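Vitamin B12-binding protein (Vibrio cholerae O395, PDB 5YSC) binds vitamin B12 in the periplasm and probably delivers it to the membrane subunit BtuC of the BtuCDF ABC transporter for import. Local coordinates at residues A[149-159]-A[179-188]; A[199-207]-A[223-231]. All coordinates share one frame; numbering follows the deposited sequence.

Contact 1 (A[149-159]-A[179-188]); sequences YASNQPIRYFY and FSLCGGVNIF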
loop_
_atom_site.group_PDB
_atom_site.type_symbol
_atom_site.label_atom_id
_atom_site.label_comp_id
_atom_site.label_asym_id
_atom_site.label_seq_id
_atom_site.Cartn_x
_atom_site.Cartn_y
_atom_site.Cartn_z
ATOM N N TYR A 149 19.234 5.663 3.886
ATOM C CA TYR A 149 19.013 5.963 2.470
ATOM C C TYR A 149 18.934 7.463 2.211
ATOM O O TYR A 149 18.330 7.911 1.229
ATOM C CB TYR A 149 17.760 5.252 1.954
ATOM C CG TYR A 149 18.007 3.780 1.857
ATOM C CD1 TYR A 149 18.971 3.295 0.993
ATOM C CD2 TYR A 149 17.340 2.884 2.679
ATOM C CE1 TYR A 149 19.247 1.942 0.916
ATOM C CE2 TYR A 149 17.605 1.528 2.609
ATOM C CZ TYR A 149 18.561 1.071 1.716
ATOM O OH TYR A 149 18.828 -0.275 1.635
ATOM N N ALA A 150 19.562 8.243 3.087
ATOM C CA ALA A 150 19.603 9.685 2.895
ATOM C C ALA A 150 20.453 10.039 1.685
ATOM O O ALA A 150 20.057 10.861 0.846
ATOM C CB ALA A 150 20.147 10.339 4.163
ATOM N N SER A 151 21.607 9.377 1.558
ATOM C CA SER A 151 22.577 9.710 0.519
ATOM C C SER A 151 21.986 9.611 -0.878
ATOM O O SER A 151 22.535 10.217 -1.810
ATOM C CB SER A 151 23.804 8.802 0.624
ATOM O OG SER A 151 23.536 7.681 1.450
ATOM N N ASN A 152 20.894 8.864 -1.055
ATOM C CA ASN A 152 20.265 8.794 -2.365
ATOM C C ASN A 152 20.001 10.207 -2.877
ATOM O O ASN A 152 19.612 11.103 -2.119
ATOM C CB ASN A 152 18.955 8.000 -2.319
ATOM C CG ASN A 152 19.170 6.502 -2.092
ATOM O OD1 ASN A 152 20.241 6.072 -1.665
ATOM N ND2 ASN A 152 18.144 5.706 -2.390
ATOM N N GLN A 153 20.240 10.399 -4.172
ATOM C CA GLN A 153 19.965 11.627 -4.889
ATOM C C GLN A 153 18.655 11.493 -5.631
ATOM O O GLN A 153 18.200 10.379 -5.899
ATOM C CB GLN A 153 21.074 11.940 -5.900
ATOM C CG GLN A 153 22.451 12.171 -5.293
ATOM C CD GLN A 153 22.793 13.643 -5.206
ATOM O OE1 GLN A 153 22.803 14.353 -6.217
ATOM N NE2 GLN A 153 23.062 14.117 -3.996
ATOM N N PRO A 154 18.042 12.610 -6.016
ATOM C CA PRO A 154 16.750 12.551 -6.708
ATOM C C PRO A 154 16.828 11.780 -8.008
ATOM O O PRO A 154 17.663 12.054 -8.873
ATOM C CB PRO A 154 16.418 14.023 -6.965
ATOM C CG PRO A 154 17.176 14.752 -5.920
ATOM C CD PRO A 154 18.445 14.004 -5.750
ATOM N N ILE A 155 15.930 10.815 -8.141
ATOM C CA ILE A 155 15.818 10.031 -9.353
ATOM C C ILE A 155 14.386 10.081 -9.852
ATOM O O ILE A 155 13.459 9.901 -9.081
ATOM C CB ILE A 155 16.188 8.563 -9.111
ATOM C CG1 ILE A 155 17.602 8.447 -8.548
ATOM C CG2 ILE A 155 16.054 7.775 -10.392
ATOM C CD1 ILE A 155 18.665 8.529 -9.593
ATOM N N ARG A 156 14.220 10.324 -11.146
ATOM C CA ARG A 156 12.901 10.371 -11.770
ATOM C C ARG A 156 12.457 8.962 -12.150
ATOM O O ARG A 156 13.068 8.327 -13.006
ATOM C CB ARG A 156 12.926 11.286 -12.999
ATOM C CG ARG A 156 13.396 12.692 -12.657
ATOM C CD ARG A 156 13.653 13.551 -13.907
ATOM N NE ARG A 156 12.438 13.642 -14.706
ATOM C CZ ARG A 156 12.256 13.106 -15.905
ATOM N NH1 ARG A 156 13.241 12.463 -16.525
ATOM N NH2 ARG A 156 11.073 13.255 -16.504
ATOM N N TYR A 157 11.362 8.498 -11.556
ATOM C CA TYR A 157 10.875 7.151 -11.797
ATOM C C TYR A 157 9.458 7.160 -12.379
ATOM O O TYR A 157 8.672 8.099 -12.219
ATOM C CB TYR A 157 10.910 6.302 -10.497
ATOM C CG TYR A 157 9.842 6.684 -9.519
ATOM C CD1 TYR A 157 10.058 7.688 -8.581
ATOM C CD2 TYR A 157 8.583 6.071 -9.565
ATOM C CE1 TYR A 157 9.059 8.068 -7.698
ATOM C CE2 TYR A 157 7.581 6.453 -8.708
ATOM C CZ TYR A 157 7.842 7.452 -7.761
ATOM O OH TYR A 157 6.871 7.881 -6.894
ATOM N N PHE A 158 9.161 6.070 -13.071
ATOM C CA PHE A 158 7.826 5.683 -13.473
ATOM C C PHE A 158 7.472 4.396 -12.742
ATOM O O PHE A 158 8.250 3.441 -12.798
ATOM C CB PHE A 158 7.825 5.481 -14.980
ATOM C CG PHE A 158 6.564 4.898 -15.517
ATOM C CD1 PHE A 158 5.332 5.438 -15.176
ATOM C CD2 PHE A 158 6.600 3.810 -16.377
ATOM C CE1 PHE A 158 4.164 4.909 -15.694
ATOM C CE2 PHE A 158 5.441 3.263 -16.864
ATOM C CZ PHE A 158 4.215 3.812 -16.513
ATOM N N TYR A 159 6.316 4.360 -12.054
ATOM C CA TYR A 159 5.814 3.119 -11.450
ATOM C C TYR A 159 4.494 2.714 -12.071
ATOM O O TYR A 159 3.476 3.403 -11.899
ATOM C CB TYR A 159 5.644 3.242 -9.932
ATOM C CG TYR A 159 5.040 1.982 -9.312
ATOM C CD1 TYR A 159 5.518 0.724 -9.637
ATOM C CD2 TYR A 159 3.986 2.066 -8.433
ATOM C CE1 TYR A 159 4.965 -0.421 -9.091
ATOM C CE2 TYR A 159 3.426 0.937 -7.859
ATOM C CZ TYR A 159 3.908 -0.300 -8.202
ATOM O OH TYR A 159 3.346 -1.423 -7.646
ATOM N N PHE A 179 8.507 6.020 -2.405
ATOM C CA PHE A 179 9.542 6.475 -3.324
ATOM C C PHE A 179 10.189 7.763 -2.825
ATOM O O PHE A 179 11.413 7.912 -2.878
ATOM C CB PHE A 179 8.940 6.658 -4.721
ATOM C CG PHE A 179 8.392 5.401 -5.308
ATOM C CD1 PHE A 179 9.226 4.527 -6.006
ATOM C CD2 PHE A 179 7.057 5.054 -5.142
ATOM C CE1 PHE A 179 8.741 3.349 -6.549
ATOM C CE2 PHE A 179 6.571 3.886 -5.694
ATOM C CZ PHE A 179 7.438 3.011 -6.387
ATOM N N SER A 180 9.390 8.682 -2.279
ATOM C CA SER A 180 9.923 9.998 -1.901
ATOM C C SER A 180 10.961 9.910 -0.791
ATOM O O SER A 180 11.883 10.729 -0.752
ATOM C CB SER A 180 8.782 10.937 -1.474
ATOM O OG SER A 180 7.837 11.047 -2.502
ATOM N N LEU A 181 10.834 8.946 0.129
ATOM C CA LEU A 181 11.846 8.773 1.163
ATOM C C LEU A 181 13.245 8.645 0.545
ATOM O O LEU A 181 14.226 9.161 1.103
ATOM C CB LEU A 181 11.501 7.548 2.010
ATOM C CG LEU A 181 12.335 7.237 3.246
ATOM C CD1 LEU A 181 11.540 6.409 4.245
ATOM C CD2 LEU A 181 13.642 6.518 2.901
ATOM N N CYS A 182 13.347 7.950 -0.592
ATOM C CA CYS A 182 14.610 7.613 -1.245
ATOM C C CYS A 182 15.061 8.703 -2.208
ATOM O O CYS A 182 16.016 8.489 -2.961
ATOM C CB CYS A 182 14.479 6.281 -2.023
ATOM S SG CYS A 182 13.562 4.869 -1.218
ATOM N N GLY A 183 14.391 9.854 -2.204
ATOM C CA GLY A 183 14.621 10.890 -3.183
ATOM C C GLY A 183 13.879 10.697 -4.486
ATOM O O GLY A 183 14.080 11.474 -5.424
ATOM N N GLY A 184 13.016 9.691 -4.578
ATOM C CA GLY A 184 12.351 9.408 -5.839
ATOM C C GLY A 184 11.361 10.500 -6.206
ATOM O O GLY A 184 10.625 10.997 -5.360
ATOM N N VAL A 185 11.328 10.844 -7.495
ATOM C CA VAL A 185 10.435 11.870 -8.042
ATOM C C VAL A 185 9.576 11.204 -9.105
ATOM O O VAL A 185 10.088 10.704 -10.113
ATOM C CB VAL A 185 11.221 13.063 -8.603
ATOM C CG1 VAL A 185 10.275 14.091 -9.276
ATOM C CG2 VAL A 185 12.015 13.716 -7.492
ATOM N N ASN A 186 8.262 11.158 -8.848
ATOM C CA ASN A 186 7.294 10.567 -9.757
ATOM C C ASN A 186 7.119 11.428 -10.996
ATOM O O ASN A 186 6.776 12.603 -10.875
ATOM C CB ASN A 186 5.963 10.408 -9.020
ATOM C CG ASN A 186 4.870 9.873 -9.890
ATOM O OD1 ASN A 186 5.107 9.311 -10.957
ATOM N ND2 ASN A 186 3.643 10.010 -9.413
ATOM N N ILE A 187 7.306 10.844 -12.186
ATOM C CA ILE A 187 7.200 11.621 -13.433
ATOM C C ILE A 187 5.770 12.061 -13.689
ATOM O O ILE A 187 5.531 12.997 -14.465
ATOM C CB ILE A 187 7.707 10.836 -14.667
ATOM C CG1 ILE A 187 6.975 9.492 -14.831
ATOM C CG2 ILE A 187 9.220 10.639 -14.602
ATOM C CD1 ILE A 187 7.187 8.826 -16.223
ATOM N N PHE A 188 4.793 11.390 -13.091
ATOM C CA PHE A 188 3.394 11.730 -13.297
ATOM C C PHE A 188 2.780 12.392 -12.069
ATOM O O PHE A 188 1.557 12.411 -11.920
ATOM C CB PHE A 188 2.621 10.484 -13.708
ATOM C CG PHE A 188 2.864 10.065 -15.137
ATOM C CD1 PHE A 188 2.334 10.820 -16.181
ATOM C CD2 PHE A 188 3.609 8.939 -15.444
ATOM C CE1 PHE A 188 2.544 10.455 -17.515
ATOM C CE2 PHE A 188 3.829 8.555 -16.767
ATOM C CZ PHE A 188 3.295 9.311 -17.811
HETATM O O HOH W 1 7.273 9.841 -5.316
HETATM O O HOH W 2 4.750 6.861 -12.275
#
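The ring of Tyr157 is sandwiched between Phe179 and Asn186. Over one face lies Phe179 in an offset stack, planes 17° apart and centroids 4.1 Å from each other; over the opposite face, toward the rim, comes Asn186 CA, a CH-pi contact 4.0 Å from the ring centroid. The carbonyl carbon of Gly184 and a water bonded to Ser180 OG lie at the edge. With chi1 at 73°, CG of Tyr157 stands between its backbone N and carbonyl carbon, which turns the ring back over the neighbouring strand. Phe179 CZ also reaches Tyr159 CG, at 3.9 Å, so three rings form an aromatic cluster. Phe158 CD1 meets the edge of the Phe188 ring, 3.8 Å from Phe188 CE2, the two rings oblique.

Beneath the rings, the strands pair in parallel: Val185 N gives to Ile155 O (2.8 Å), Tyr157 N to Val185 O (2.9 Å) and Ile187 N to Tyr157 O (3.1 Å). At the end of the pairing, Asn186 OD1 accepts from Phe188 N in an Asx turn, the N-H coming from above the carbonyl plane, and a second water joins this oxygen to Tyr159 N. Ile187 CG2 covers one face of the Arg156 guanidinium, whose NH2 probably bonds to Lys206 O.

Joined through helix 176-181, which Gly183 ends as C-prime of a Schellman motif, the strands make a beta-alpha-beta unit; the Tyr159 side chain is about 6 Å from bound cyanocobalamin. Strand 184-186 is outermost in the sheet, 155-159 lies between it and 210-213, and helix 254-267 packs on Phe179, with Cys262 disulfide-bonded to Cys182.

Contact 2 (A[199-207]-A[223-231]); sequences SIEQVLVKQ and MWRAWQAEL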
loop_
_atom_site.group_PDB
_atom_site.type_symbol
_atom_site.label_atom_id
_atom_site.label_comp_id
_atom_site.label_asym_id
_atom_site.label_seq_id
_atom_site.Cartn_x
_atom_site.Cartn_y
_atom_site.Cartn_z
ATOM N N SER A 199 -0.707 6.821 -21.680
ATOM C CA SER A 199 -0.356 6.174 -22.931
ATOM C C SER A 199 1.139 5.867 -22.979
ATOM O O SER A 199 1.946 6.485 -22.281
ATOM C CB SER A 199 -0.728 7.077 -24.112
ATOM O OG SER A 199 0.212 8.133 -24.223
ATOM N N ILE A 200 1.502 4.921 -23.852
ATOM C CA ILE A 200 2.912 4.630 -24.097
ATOM C C ILE A 200 3.662 5.915 -24.398
ATOM O O ILE A 200 4.747 6.161 -23.865
ATOM C CB ILE A 200 3.070 3.623 -25.250
ATOM C CG1 ILE A 200 2.769 2.207 -24.764
ATOM C CG2 ILE A 200 4.497 3.708 -25.835
ATOM C CD1 ILE A 200 3.009 1.100 -25.803
ATOM N N GLU A 201 3.102 6.737 -25.290
ATOM C CA GLU A 201 3.752 7.981 -25.695
ATOM C C GLU A 201 4.010 8.886 -24.496
ATOM O O GLU A 201 5.088 9.480 -24.372
ATOM C CB GLU A 201 2.880 8.702 -26.734
ATOM C CG GLU A 201 2.858 8.088 -28.143
ATOM C CD GLU A 201 2.420 6.630 -28.186
ATOM O OE1 GLU A 201 3.006 5.858 -28.990
ATOM O OE2 GLU A 201 1.492 6.259 -27.426
ATOM N N GLN A 202 3.030 8.987 -23.606
ATOM C CA GLN A 202 3.172 9.803 -22.407
ATOM C C GLN A 202 4.404 9.421 -21.588
ATOM O O GLN A 202 5.151 10.287 -21.151
ATOM C CB GLN A 202 1.916 9.712 -21.545
ATOM C CG GLN A 202 0.755 10.538 -22.061
ATOM C CD GLN A 202 -0.501 10.354 -21.239
ATOM O OE1 GLN A 202 -1.253 9.405 -21.439
ATOM N NE2 GLN A 202 -0.735 11.266 -20.311
ATOM N N VAL A 203 4.605 8.126 -21.374
ATOM C CA VAL A 203 5.808 7.657 -20.687
ATOM C C VAL A 203 7.039 7.981 -21.519
ATOM O O VAL A 203 8.021 8.540 -21.019
ATOM C CB VAL A 203 5.730 6.143 -20.409
ATOM C CG1 VAL A 203 6.987 5.673 -19.657
ATOM C CG2 VAL A 203 4.464 5.770 -19.644
ATOM N N LEU A 204 7.013 7.585 -22.798
ATOM C CA LEU A 204 8.169 7.774 -23.669
ATOM C C LEU A 204 8.634 9.213 -23.643
ATOM O O LEU A 204 9.831 9.497 -23.522
ATOM C CB LEU A 204 7.829 7.367 -25.106
ATOM C CG LEU A 204 7.532 5.891 -25.392
ATOM C CD1 LEU A 204 7.285 5.671 -26.881
ATOM C CD2 LEU A 204 8.650 5.017 -24.901
ATOM N N VAL A 205 7.687 10.135 -23.741
ATOM C CA VAL A 205 8.025 11.546 -23.749
ATOM C C VAL A 205 8.742 11.912 -22.463
ATOM O O VAL A 205 9.742 12.634 -22.484
ATOM C CB VAL A 205 6.742 12.368 -23.978
ATOM C CG1 VAL A 205 6.818 13.744 -23.359
ATOM C CG2 VAL A 205 6.462 12.455 -25.472
ATOM N N LYS A 206 8.291 11.345 -21.335
ATOM C CA LYS A 206 8.758 11.746 -20.008
ATOM C C LYS A 206 10.173 11.266 -19.689
ATOM O O LYS A 206 10.825 11.831 -18.804
ATOM C CB LYS A 206 7.798 11.217 -18.944
ATOM C CG LYS A 206 6.467 11.964 -18.825
ATOM C CD LYS A 206 6.558 13.091 -17.810
ATOM C CE LYS A 206 5.192 13.733 -17.563
ATOM N NZ LYS A 206 5.280 14.783 -16.526
ATOM N N GLN A 207 10.653 10.217 -20.340
ATOM C CA GLN A 207 12.057 9.840 -20.170
ATOM C C GLN A 207 12.411 9.466 -18.731
ATOM O O GLN A 207 13.415 9.947 -18.196
ATOM C CB GLN A 207 12.965 10.991 -20.637
ATOM C CG GLN A 207 14.318 10.541 -21.165
ATOM C CD GLN A 207 14.170 9.630 -22.358
ATOM O OE1 GLN A 207 13.101 9.572 -22.976
ATOM N NE2 GLN A 207 15.225 8.883 -22.669
ATOM N N MET A 223 7.052 -4.736 -21.335
ATOM C CA MET A 223 6.624 -4.058 -22.545
ATOM C C MET A 223 7.627 -3.023 -23.031
ATOM O O MET A 223 7.501 -2.556 -24.173
ATOM C CB MET A 223 5.278 -3.382 -22.309
ATOM C CG MET A 223 5.324 -2.329 -21.198
ATOM S SD MET A 223 3.729 -1.537 -20.859
ATOM C CE MET A 223 3.471 -0.715 -22.436
ATOM N N TRP A 224 8.613 -2.657 -22.216
ATOM C CA TRP A 224 9.500 -1.555 -22.570
ATOM C C TRP A 224 10.764 -2.031 -23.279
ATOM O O TRP A 224 11.556 -1.191 -23.715
ATOM C CB TRP A 224 9.846 -0.731 -21.316
ATOM C CG TRP A 224 8.598 -0.254 -20.606
ATOM C CD1 TRP A 224 8.087 -0.723 -19.423
ATOM C CD2 TRP A 224 7.673 0.748 -21.069
ATOM N NE1 TRP A 224 6.916 -0.065 -19.118
ATOM C CE2 TRP A 224 6.635 0.832 -20.115
ATOM C CE3 TRP A 224 7.621 1.572 -22.191
ATOM C CZ2 TRP A 224 5.580 1.727 -20.237
ATOM C CZ3 TRP A 224 6.552 2.465 -22.312
ATOM C CH2 TRP A 224 5.551 2.524 -21.342
ATOM N N ARG A 225 10.952 -3.348 -23.426
ATOM C CA ARG A 225 12.082 -3.853 -24.206
ATOM C C ARG A 225 11.987 -3.397 -25.655
ATOM O O ARG A 225 12.984 -2.977 -26.255
ATOM C CB ARG A 225 12.116 -5.374 -24.141
ATOM C CG ARG A 225 12.340 -5.937 -22.759
ATOM C CD ARG A 225 12.044 -7.414 -22.730
ATOM N NE ARG A 225 10.734 -7.678 -23.316
ATOM C CZ ARG A 225 10.452 -8.689 -24.134
ATOM N NH1 ARG A 225 11.401 -9.560 -24.480
ATOM N NH2 ARG A 225 9.220 -8.833 -24.614
ATOM N N ALA A 226 10.793 -3.486 -26.229
ATOM C CA ALA A 226 10.555 -2.964 -27.574
ATOM C C ALA A 226 10.977 -1.500 -27.737
ATOM O O ALA A 226 11.182 -1.050 -28.873
ATOM C CB ALA A 226 9.077 -3.129 -27.929
ATOM N N TRP A 227 11.149 -0.759 -26.641
ATOM C CA TRP A 227 11.389 0.675 -26.676
ATOM C C TRP A 227 12.781 1.027 -26.174
ATOM O O TRP A 227 13.005 2.131 -25.674
ATOM C CB TRP A 227 10.318 1.404 -25.860
ATOM C CG TRP A 227 8.978 1.103 -26.380
ATOM C CD1 TRP A 227 8.121 0.142 -25.942
ATOM C CD2 TRP A 227 8.343 1.733 -27.491
ATOM N NE1 TRP A 227 6.987 0.146 -26.698
ATOM C CE2 TRP A 227 7.093 1.124 -27.654
ATOM C CE3 TRP A 227 8.710 2.765 -28.355
ATOM C CZ2 TRP A 227 6.199 1.510 -28.656
ATOM C CZ3 TRP A 227 7.819 3.152 -29.339
ATOM C CH2 TRP A 227 6.581 2.522 -29.482
ATOM N N GLN A 228 13.736 0.098 -26.296
ATOM C CA GLN A 228 15.068 0.351 -25.754
ATOM C C GLN A 228 15.667 1.638 -26.291
ATOM O O GLN A 228 16.229 2.438 -25.537
ATOM C CB GLN A 228 16.009 -0.805 -26.073
ATOM C CG GLN A 228 17.350 -0.635 -25.394
ATOM C CD GLN A 228 18.055 -1.939 -25.212
ATOM O OE1 GLN A 228 18.710 -2.176 -24.195
ATOM N NE2 GLN A 228 17.922 -2.814 -26.201
ATOM N N ALA A 229 15.584 1.836 -27.606
ATOM C CA ALA A 229 16.236 2.983 -28.231
ATOM C C ALA A 229 15.736 4.297 -27.657
ATOM O O ALA A 229 16.523 5.237 -27.477
ATOM C CB ALA A 229 16.015 2.944 -29.737
ATOM N N GLU A 230 14.440 4.377 -27.340
ATOM C CA GLU A 230 13.832 5.620 -26.868
ATOM C C GLU A 230 13.843 5.770 -25.352
ATOM O O GLU A 230 13.487 6.844 -24.858
ATOM C CB GLU A 230 12.382 5.763 -27.363
ATOM C CG GLU A 230 11.645 4.499 -27.638
ATOM C CD GLU A 230 12.079 3.831 -28.949
ATOM O OE1 GLU A 230 12.182 4.509 -29.992
ATOM O OE2 GLU A 230 12.339 2.618 -28.920
ATOM N N LEU A 231 14.223 4.733 -24.609
ATOM C CA LEU A 231 14.200 4.763 -23.146
ATOM C C LEU A 231 15.568 4.469 -22.545
ATOM O O LEU A 231 16.040 3.330 -22.593
ATOM C CB LEU A 231 13.171 3.770 -22.630
ATOM C CG LEU A 231 11.723 4.222 -22.841
ATOM C CD1 LEU A 231 10.776 3.127 -22.477
ATOM C CD2 LEU A 231 11.385 5.476 -22.020
#
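Apolar packing carries nearly all of this contact, and its centre is Leu204, whose two methyl branches divide the work. CD1 lies over one face of the Trp227 indole, a CH-pi contact 3.9 Å from the centroid of the six-membered ring. CD2 turns to Leu231, 3.7 Å from its CD1, and also meets Glu230 CG. Ile200, one turn earlier in the helix, sends CG2 over the same face of Trp227, 4.3 Å from that centroid and offset toward the rim. This methyl is anti to the backbone N of Ile200, while CG1 is anti to the carbonyl carbon (chi1 -78°); the branches thus separate, and CG1 meets Met223 CE at 3.8 Å as the two side chains run antiparallel alongside one another.

The second indole, Trp224, is used differently. Its far corner, CH2, rests against Val203 CB at 3.7 Å, while Met223 CG covers a face. Two tryptophans from one irregular segment therefore receive the apolar side of helix 200-206, in a region where the chain passes from helix 215-220 to helix 232-235 through a short 3-10 segment and a type I turn from Gln228 to Leu231. Glu201 of the same helix, its CB pointing away from 223-231, is predicted to matter for binding BtuC. Trp224 and Leu231 both continue inward to Ile211 of strand 210-213, an inner strand of the sheet that also holds 155-159.

Polar interactions lie mainly within the segments or beyond them. Ser199 and Gln202 form a capping box at the start of the helix: Gln202 N gives to Ser199 OG (3.0 Å), and Ser199 N returns a bond to Gln202 OE1 (2.7 Å). The indole nitrogen of Trp224 gives to Gln160 OE1, and the backbone N of Met223 bonds to Glu163 OE2.

Two loops closed one after the other illustrate how a lobe can be assembled in series. From the N terminus, the chain leaves helix 128-148, and contact 1 closes the first loop by bringing 179-188 back beside 155-159. Contact 2 then opens at 199-207 and closes at 223-231, after strand 210-213 has joined the same sheet; the loops neither nest nor cross. Their centres are 19 Å apart, yet they touch: Lys206 spans the boundary, its NZ probably bonding to Ile187 O, while Phe158 packs on Val203 and Trp224. Strand 155-159 and the end of edge strand 184-186 are thereby joined to helix 200-206 and the tryptophan-bearing segment.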